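Local coordinates for protein BA42 (Bizionia argentinensis, PDB 4OA3) that binds calcium ions and consists of a stand-alone TPM domain, but has a biological role that remains unknown, at residues G30-H35 / M123-Y128; T39-V44 / A48-H53; V70-K75 / G108-G113. All coordinates share one frame; numbering follows the deposited sequence. Where two conformers were deposited one is given.

Contact 1 of 3, residues G30-H35 / M123-Y128; sequences GEIRVH and MALAKY. With CA (calcium ion), chain C; CA (calcium ion), chain B.
Leu125 meets the start of strand 31-37 with one methyl: its CD1 lies 4.3 Å from CA of Gly30 and also 4.3 Å from CG1 of Ile32. The methyl thus touches the backbone of Gly30, just before the strand, and the side chain of Ile32 two residues on. All three residues are buried; no hydrogen bond crosses, and this half of the contact rests on carbon-to-carbon contact. With no side chain at Gly30, the backbones come together here, CA of Gly30 standing 6.2 Å from CA of Leu125.

Off the start of the strand the character changes to charge and water. Glu31 points away from the helix, and a bend at chi2 (-88°) helps set its carboxylate between two calcium ions. OE1 binds the chain B ion at 2.4 Å and OE2 the chain C ion at 2.3 Å, a true bridging carboxylate. Three waters sit on the chain C ion; one of them lies 2.7 Å from O of Gly30, probably as donor. On the chain B ion a water donates to O of Ile32, so the carbonyls of Gly30 and Ile32 probably help orient metal-bound waters. Glu25, Asp137, Leu139 and Asn141 complete the chain B site, and Asp135 and Ile136 contribute to the other.

Leu125, near the C-terminal end of helix 110-128, also touches Val66 of strand 65-71 and Thr28 in the loop before strand 31-37. The helix therefore packs on two adjacent parallel strands, while the calcium pair sits at the beginning of strand 31-37.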
# COMPACT_ATOMS: atom_id res chain seq x y z
N GLY A 30 -7.82 -1.60 -8.28
CA GLY A 30 -7.26 -0.83 -7.19
C GLY A 30 -5.83 -0.39 -7.48
O GLY A 30 -5.12 -0.99 -8.31
N GLU A 31 -5.43 0.71 -6.84
CA GLU A 31 -4.11 1.29 -7.05
C GLU A 31 -3.37 1.32 -5.75
O GLU A 31 -3.96 1.70 -4.73
CB GLU A 31 -4.25 2.67 -7.61
CG GLU A 31 -4.85 2.70 -9.02
CD GLU A 31 -3.84 2.58 -10.15
OE1 GLU A 31 -2.67 2.99 -9.94
OE2 GLU A 31 -4.21 2.06 -11.24
N ILE A 32 -2.12 0.90 -5.74
CA ILE A 32 -1.34 0.77 -4.51
C ILE A 32 -0.09 1.62 -4.53
O ILE A 32 0.63 1.62 -5.51
CB ILE A 32 -0.94 -0.72 -4.29
CG1 ILE A 32 -2.17 -1.60 -4.16
CG2 ILE A 32 -0.02 -0.86 -3.05
CD1 ILE A 32 -1.91 -3.04 -4.43
N ARG A 33 0.19 2.35 -3.43
CA ARG A 33 1.48 3.01 -3.24
C ARG A 33 2.00 2.76 -1.85
O ARG A 33 1.24 2.47 -0.91
CB ARG A 33 1.44 4.53 -3.45
CG ARG A 33 1.05 4.89 -4.87
CD ARG A 33 1.30 6.34 -5.21
NE ARG A 33 2.74 6.60 -5.22
CZ ARG A 33 3.28 7.81 -5.27
NH1 ARG A 33 2.51 8.88 -5.31
NH2 ARG A 33 4.59 7.95 -5.27
N VAL A 34 3.32 2.83 -1.72
CA VAL A 34 4.04 2.76 -0.47
C VAL A 34 4.63 4.13 -0.20
O VAL A 34 5.17 4.77 -1.12
CB VAL A 34 5.16 1.71 -0.53
CG1 VAL A 34 6.06 1.72 0.70
CG2 VAL A 34 4.58 0.32 -0.73
N HIS A 35 4.56 4.57 1.08
CA HIS A 35 5.24 5.78 1.52
C HIS A 35 6.08 5.41 2.72
O HIS A 35 5.58 4.78 3.66
CB HIS A 35 4.28 6.89 1.93
CG HIS A 35 4.96 8.09 2.55
ND1 HIS A 35 5.44 9.14 1.78
CD2 HIS A 35 5.16 8.39 3.86
CE1 HIS A 35 5.87 10.05 2.65
NE2 HIS A 35 5.73 9.64 3.89
N MET A 123 -4.84 -9.05 -4.17
CA MET A 123 -5.79 -10.18 -4.11
C MET A 123 -7.03 -9.80 -3.30
O MET A 123 -8.15 -10.16 -3.67
CB MET A 123 -5.14 -11.41 -3.45
CG MET A 123 -3.87 -11.92 -4.08
SD MET A 123 -4.12 -13.25 -5.23
CE MET A 123 -4.66 -12.27 -6.64
N ALA A 124 -6.86 -9.04 -2.21
CA ALA A 124 -8.02 -8.57 -1.42
C ALA A 124 -8.86 -7.59 -2.21
O ALA A 124 -10.08 -7.70 -2.28
CB ALA A 124 -7.55 -7.90 -0.15
N LEU A 125 -8.20 -6.62 -2.84
CA LEU A 125 -8.91 -5.63 -3.66
C LEU A 125 -9.60 -6.26 -4.84
O LEU A 125 -10.68 -5.80 -5.22
CB LEU A 125 -7.94 -4.55 -4.14
CG LEU A 125 -7.45 -3.62 -3.02
CD1 LEU A 125 -6.21 -2.86 -3.50
CD2 LEU A 125 -8.55 -2.67 -2.58
N ALA A 126 -9.01 -7.33 -5.40
CA ALA A 126 -9.59 -8.02 -6.56
C ALA A 126 -11.00 -8.54 -6.28
O ALA A 126 -11.81 -8.59 -7.20
CB ALA A 126 -8.70 -9.17 -6.99
N LYS A 127 -11.28 -8.86 -5.02
CA LYS A 127 -12.58 -9.37 -4.62
C LYS A 127 -13.67 -8.38 -4.91
O LYS A 127 -14.75 -8.76 -5.37
CB LYS A 127 -12.57 -9.77 -3.15
CG LYS A 127 -13.90 -10.26 -2.64
CD LYS A 127 -13.74 -11.04 -1.37
CE LYS A 127 -15.11 -11.26 -0.76
NZ LYS A 127 -15.04 -12.27 0.34
N TYR A 128 -13.41 -7.10 -4.64
CA TYR A 128 -14.37 -6.02 -4.83
C TYR A 128 -14.15 -5.15 -6.06
O TYR A 128 -15.07 -4.44 -6.47
CB TYR A 128 -14.31 -5.12 -3.59
CG TYR A 128 -14.72 -5.85 -2.33
CD1 TYR A 128 -16.05 -5.89 -1.92
CD2 TYR A 128 -13.78 -6.47 -1.52
CE1 TYR A 128 -16.44 -6.60 -0.80
CE2 TYR A 128 -14.15 -7.20 -0.39
CZ TYR A 128 -15.48 -7.21 -0.00
OH TYR A 128 -15.90 -7.91 1.11
CA CA C . -5.05 0.46 -12.71
CA CA B . -0.38 2.39 -10.03
O HOH W 1 -5.04 -1.22 -11.02
O HOH W 2 0.08 3.10 -7.78
O HOH W 3 -7.18 1.38 -11.91
O HOH W 4 -2.63 0.01 -12.97

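Contact 2 of 3, residues T39-V44 / A48-H53; sequences TSEIDV and AMDVFH
Val44 and Ala48 bury the most surface here, and they meet through backbone: N of Ala48 donates to O of Val44 at 2.9 Å. The bond is nearly straight, 167° at the hydrogen. This is an i to i+4 bond of the opening turn of helix 44-54. It also brings CB of Ala48 to 3.6 Å from the same carbonyl oxygen, whereas the side chain of Val44 points away from the second segment.

Asp50, the third residue to matter, looks toward Glu41 from the next turn. The two carboxylates do not touch; OE1 of Glu41 stays 4.3 Å from OD2 of Asp50, like charges with two waters bridging them. One water donates to OE2 of Glu41 and to OD2 of Asp50, both at 2.7 Å. A second donates to the same OD2 at 2.6 Å and, more loosely, to OE1 of Glu41. Two water protons on a single oxygen probably ease the mutual repulsion. An extended Glu41 chain (chi2 176°) carries its carboxylate out to these waters.

Asp43 takes the N-cap position, its OD1 making a weak hydrogen bond to N of Asp46. An aspartate at the N-cap, here with that one weak bond, followed by an i to i+4 bond of the first turn, is the familiar way an alpha-helix begins.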
# COMPACT_ATOMS: atom_id res chain seq x y z
N THR A 39 9.81 8.82 11.06
CA THR A 39 8.96 8.90 12.25
C THR A 39 7.55 9.32 11.91
O THR A 39 7.35 10.08 10.97
CB THR A 39 9.58 9.90 13.26
OG1 THR A 39 9.68 11.20 12.66
CG2 THR A 39 10.96 9.48 13.74
N SER A 40 6.58 8.83 12.67
CA SER A 40 5.19 9.21 12.43
C SER A 40 4.72 10.21 13.49
O SER A 40 5.52 10.81 14.18
CB SER A 40 4.28 8.00 12.43
OG SER A 40 3.03 8.39 11.88
N GLU A 41 3.44 10.47 13.47
CA GLU A 41 2.76 11.33 14.43
C GLU A 41 2.06 10.43 15.44
O GLU A 41 1.93 9.23 15.20
CB GLU A 41 1.76 12.18 13.68
CG GLU A 41 2.47 13.11 12.69
CD GLU A 41 1.57 13.95 11.81
OE1 GLU A 41 0.33 13.81 11.86
OE2 GLU A 41 2.13 14.79 11.06
N ILE A 42 1.59 10.97 16.55
CA ILE A 42 0.97 10.12 17.56
C ILE A 42 -0.25 9.43 16.98
O ILE A 42 -0.45 8.22 17.26
CB ILE A 42 0.67 10.94 18.84
CG1 ILE A 42 1.95 11.45 19.50
CG2 ILE A 42 -0.20 10.14 19.84
CD1 ILE A 42 2.87 10.46 20.05
N ASP A 43 -1.08 10.15 16.23
CA ASP A 43 -2.21 9.52 15.54
C ASP A 43 -1.70 9.13 14.14
O ASP A 43 -1.71 9.95 13.21
CB ASP A 43 -3.40 10.43 15.49
CG ASP A 43 -4.64 9.71 14.99
OD1 ASP A 43 -4.49 8.69 14.28
OD2 ASP A 43 -5.75 10.12 15.36
N VAL A 44 -1.21 7.89 13.99
CA VAL A 44 -0.65 7.42 12.72
C VAL A 44 -1.67 7.41 11.59
O VAL A 44 -1.29 7.66 10.46
CB VAL A 44 0.08 6.05 12.85
CG1 VAL A 44 1.25 6.15 13.83
CG2 VAL A 44 -0.89 4.94 13.28
N ALA A 48 -1.19 9.13 7.97
CA ALA A 48 -1.35 8.41 6.70
C ALA A 48 -2.40 9.07 5.80
O ALA A 48 -2.21 9.15 4.60
CB ALA A 48 -1.74 6.97 6.97
N MET A 49 -3.50 9.57 6.37
CA MET A 49 -4.55 10.28 5.65
C MET A 49 -3.97 11.58 5.03
O MET A 49 -4.24 11.84 3.86
CB MET A 49 -5.67 10.63 6.61
CG MET A 49 -6.85 11.25 5.96
SD MET A 49 -8.33 11.14 7.03
CE MET A 49 -7.86 12.16 8.32
N ASP A 50 -3.13 12.32 5.76
CA ASP A 50 -2.48 13.51 5.21
C ASP A 50 -1.57 13.12 4.05
O ASP A 50 -1.53 13.81 3.03
CB ASP A 50 -1.66 14.27 6.27
CG ASP A 50 -2.45 14.98 7.37
OD1 ASP A 50 -3.63 15.32 7.13
OD2 ASP A 50 -1.87 15.26 8.41
N VAL A 51 -0.79 12.06 4.20
CA VAL A 51 0.10 11.64 3.11
C VAL A 51 -0.72 11.20 1.89
O VAL A 51 -0.40 11.62 0.77
CB VAL A 51 1.02 10.52 3.59
CG1 VAL A 51 1.82 9.93 2.43
CG2 VAL A 51 2.00 11.04 4.64
N PHE A 52 -1.76 10.43 2.10
CA PHE A 52 -2.65 10.00 1.01
C PHE A 52 -3.14 11.22 0.19
O PHE A 52 -3.12 11.22 -1.06
CB PHE A 52 -3.86 9.24 1.61
CG PHE A 52 -4.75 8.57 0.61
CD1 PHE A 52 -5.81 9.24 0.03
CD2 PHE A 52 -4.53 7.25 0.26
CE1 PHE A 52 -6.60 8.61 -0.93
CE2 PHE A 52 -5.35 6.61 -0.66
CZ PHE A 52 -6.38 7.30 -1.24
N HIS A 53 -3.59 12.25 0.91
CA HIS A 53 -4.04 13.49 0.31
C HIS A 53 -2.93 14.22 -0.42
O HIS A 53 -3.11 14.65 -1.56
CB HIS A 53 -4.61 14.42 1.38
CG HIS A 53 -5.00 15.76 0.85
ND1 HIS A 53 -6.13 15.91 0.07
CD2 HIS A 53 -4.37 16.95 0.96
CE1 HIS A 53 -6.18 17.20 -0.23
NE2 HIS A 53 -5.13 17.86 0.26
O HOH W 5 0.77 15.31 8.81
O HOH W 6 -2.10 15.48 10.99

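Contact 3 of 3, residues V70-K75 / G108-G113; sequences VAVEDK and GNFKQG
Phe110 has CG trans to its amide nitrogen (chi1 -172°), which swings the ring from the first turn of its helix toward Val70 and Val72. Val70 uses the branch trans to its own nitrogen, CG1 (chi1 -172°), whereas Val72 offers CG2, the methyl opposite its carbonyl carbon.

CG1 of Val70 comes in at the ring's edge, in its plane, 3.9 Å from CE1 of Phe110. Val70 and Phe110 run antiparallel as they pass. Val72 crosses the phenylalanine at about a right angle instead, and its CG2 approaches obliquely to 3.8 Å from CZ of Phe110. Two methyls from alternate residues thus both meet the far end of the ring, from the same general side, without any hydrogen bond across.

Just before Phe110, Gly108 closes the preceding helix in a Schellman motif and Asn109 takes the N-cap position of the next, a tight helix-to-helix turn. Phe105 meets the Phe110 ring with planes about 25° apart, and Phe8 touches both Phe110 and Val72. Leu36 of strand 31-37 packs on both Val70 and Phe110, so the start of helix 110-128 covers the end of strand 65-71 and its parallel neighbour.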
# COMPACT_ATOMS: atom_id res chain seq x y z
N VAL A 70 4.57 3.53 6.05
CA VAL A 70 5.52 2.96 6.99
C VAL A 70 6.37 4.02 7.68
O VAL A 70 6.95 4.86 7.02
CB VAL A 70 6.43 1.92 6.32
CG1 VAL A 70 7.29 1.20 7.35
CG2 VAL A 70 5.62 0.93 5.49
N ALA A 71 6.44 3.91 9.02
CA ALA A 71 7.33 4.70 9.86
C ALA A 71 8.49 3.75 10.15
O ALA A 71 8.35 2.84 10.97
CB ALA A 71 6.62 5.11 11.14
N VAL A 72 9.62 3.94 9.47
CA VAL A 72 10.73 2.98 9.48
C VAL A 72 11.49 2.86 10.80
O VAL A 72 11.87 1.75 11.16
CB VAL A 72 11.67 3.18 8.27
CG1 VAL A 72 12.75 2.09 8.24
CG2 VAL A 72 10.87 3.16 6.96
N GLU A 73 11.66 3.95 11.56
CA GLU A 73 12.37 3.85 12.86
C GLU A 73 11.63 2.96 13.87
O GLU A 73 12.29 2.24 14.62
CB GLU A 73 12.61 5.23 13.47
N ASP A 74 10.29 3.00 13.85
CA ASP A 74 9.40 2.23 14.74
C ASP A 74 8.99 0.87 14.12
O ASP A 74 8.54 -0.02 14.86
CB ASP A 74 8.12 3.04 15.05
CG ASP A 74 8.32 4.51 15.37
OD1 ASP A 74 9.32 4.84 16.06
OD2 ASP A 74 7.48 5.34 14.94
N LYS A 75 9.10 0.71 12.77
CA LYS A 75 8.67 -0.48 12.00
C LYS A 75 7.15 -0.71 12.16
O LYS A 75 6.67 -1.85 12.14
CB LYS A 75 9.50 -1.74 12.33
N GLY A 108 12.79 -9.00 10.51
CA GLY A 108 13.77 -8.11 9.89
C GLY A 108 13.80 -8.17 8.38
O GLY A 108 14.80 -7.79 7.76
N ASN A 109 12.71 -8.65 7.75
CA ASN A 109 12.64 -8.78 6.30
C ASN A 109 11.77 -7.66 5.77
O ASN A 109 10.61 -7.85 5.43
CB ASN A 109 12.06 -10.13 5.93
CG ASN A 109 12.86 -11.31 6.39
OD1 ASN A 109 14.08 -11.22 6.57
ND2 ASN A 109 12.19 -12.44 6.59
N PHE A 110 12.34 -6.45 5.75
CA PHE A 110 11.61 -5.25 5.38
C PHE A 110 11.08 -5.28 3.94
O PHE A 110 9.88 -5.10 3.73
CB PHE A 110 12.51 -4.05 5.63
CG PHE A 110 11.84 -2.71 5.49
CD1 PHE A 110 10.88 -2.30 6.40
CD2 PHE A 110 12.26 -1.81 4.52
CE1 PHE A 110 10.27 -1.05 6.28
CE2 PHE A 110 11.67 -0.55 4.42
CZ PHE A 110 10.65 -0.20 5.27
N LYS A 111 11.94 -5.55 2.98
CA LYS A 111 11.52 -5.67 1.58
C LYS A 111 10.44 -6.73 1.43
O LYS A 111 9.38 -6.49 0.85
CB LYS A 111 12.71 -5.97 0.65
CG LYS A 111 12.33 -6.16 -0.83
CD LYS A 111 12.89 -7.43 -1.45
CE LYS A 111 12.14 -8.66 -1.07
NZ LYS A 111 12.76 -9.87 -1.67
N GLN A 112 10.68 -7.93 2.00
CA GLN A 112 9.71 -9.00 1.83
C GLN A 112 8.35 -8.70 2.44
O GLN A 112 7.32 -9.12 1.91
CB GLN A 112 10.26 -10.34 2.37
CG GLN A 112 9.57 -11.54 1.75
CD GLN A 112 9.79 -11.60 0.25
OE1 GLN A 112 10.92 -11.52 -0.23
NE2 GLN A 112 8.71 -11.71 -0.51
N GLY A 113 8.33 -7.99 3.55
CA GLY A 113 7.07 -7.60 4.14
C GLY A 113 6.26 -6.72 3.21
O GLY A 113 5.06 -6.89 3.05

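In the fold
Contacts 1 and 3 take opposite ends of helix 110-128 and pack it on the adjacent parallel strands 31-37 and 65-71; their centres are 19 Å apart. One link between the strands is the probable hydrogen bond of O of His35 and N of Val70, 2.9 Å apart. Contact 2 belongs to helix 44-54 on the other face of the sheet, 19 Å from contact 1 and 16 Å from contact 3; His35 packs on Val51 and Ser40 on Ala71. Along the chain, contact 2 precedes contact 3, and both fall within the loop closed by contact 1. The result is a three-layer alpha/beta/alpha sandwich, with calcium bound near contact 1 alone.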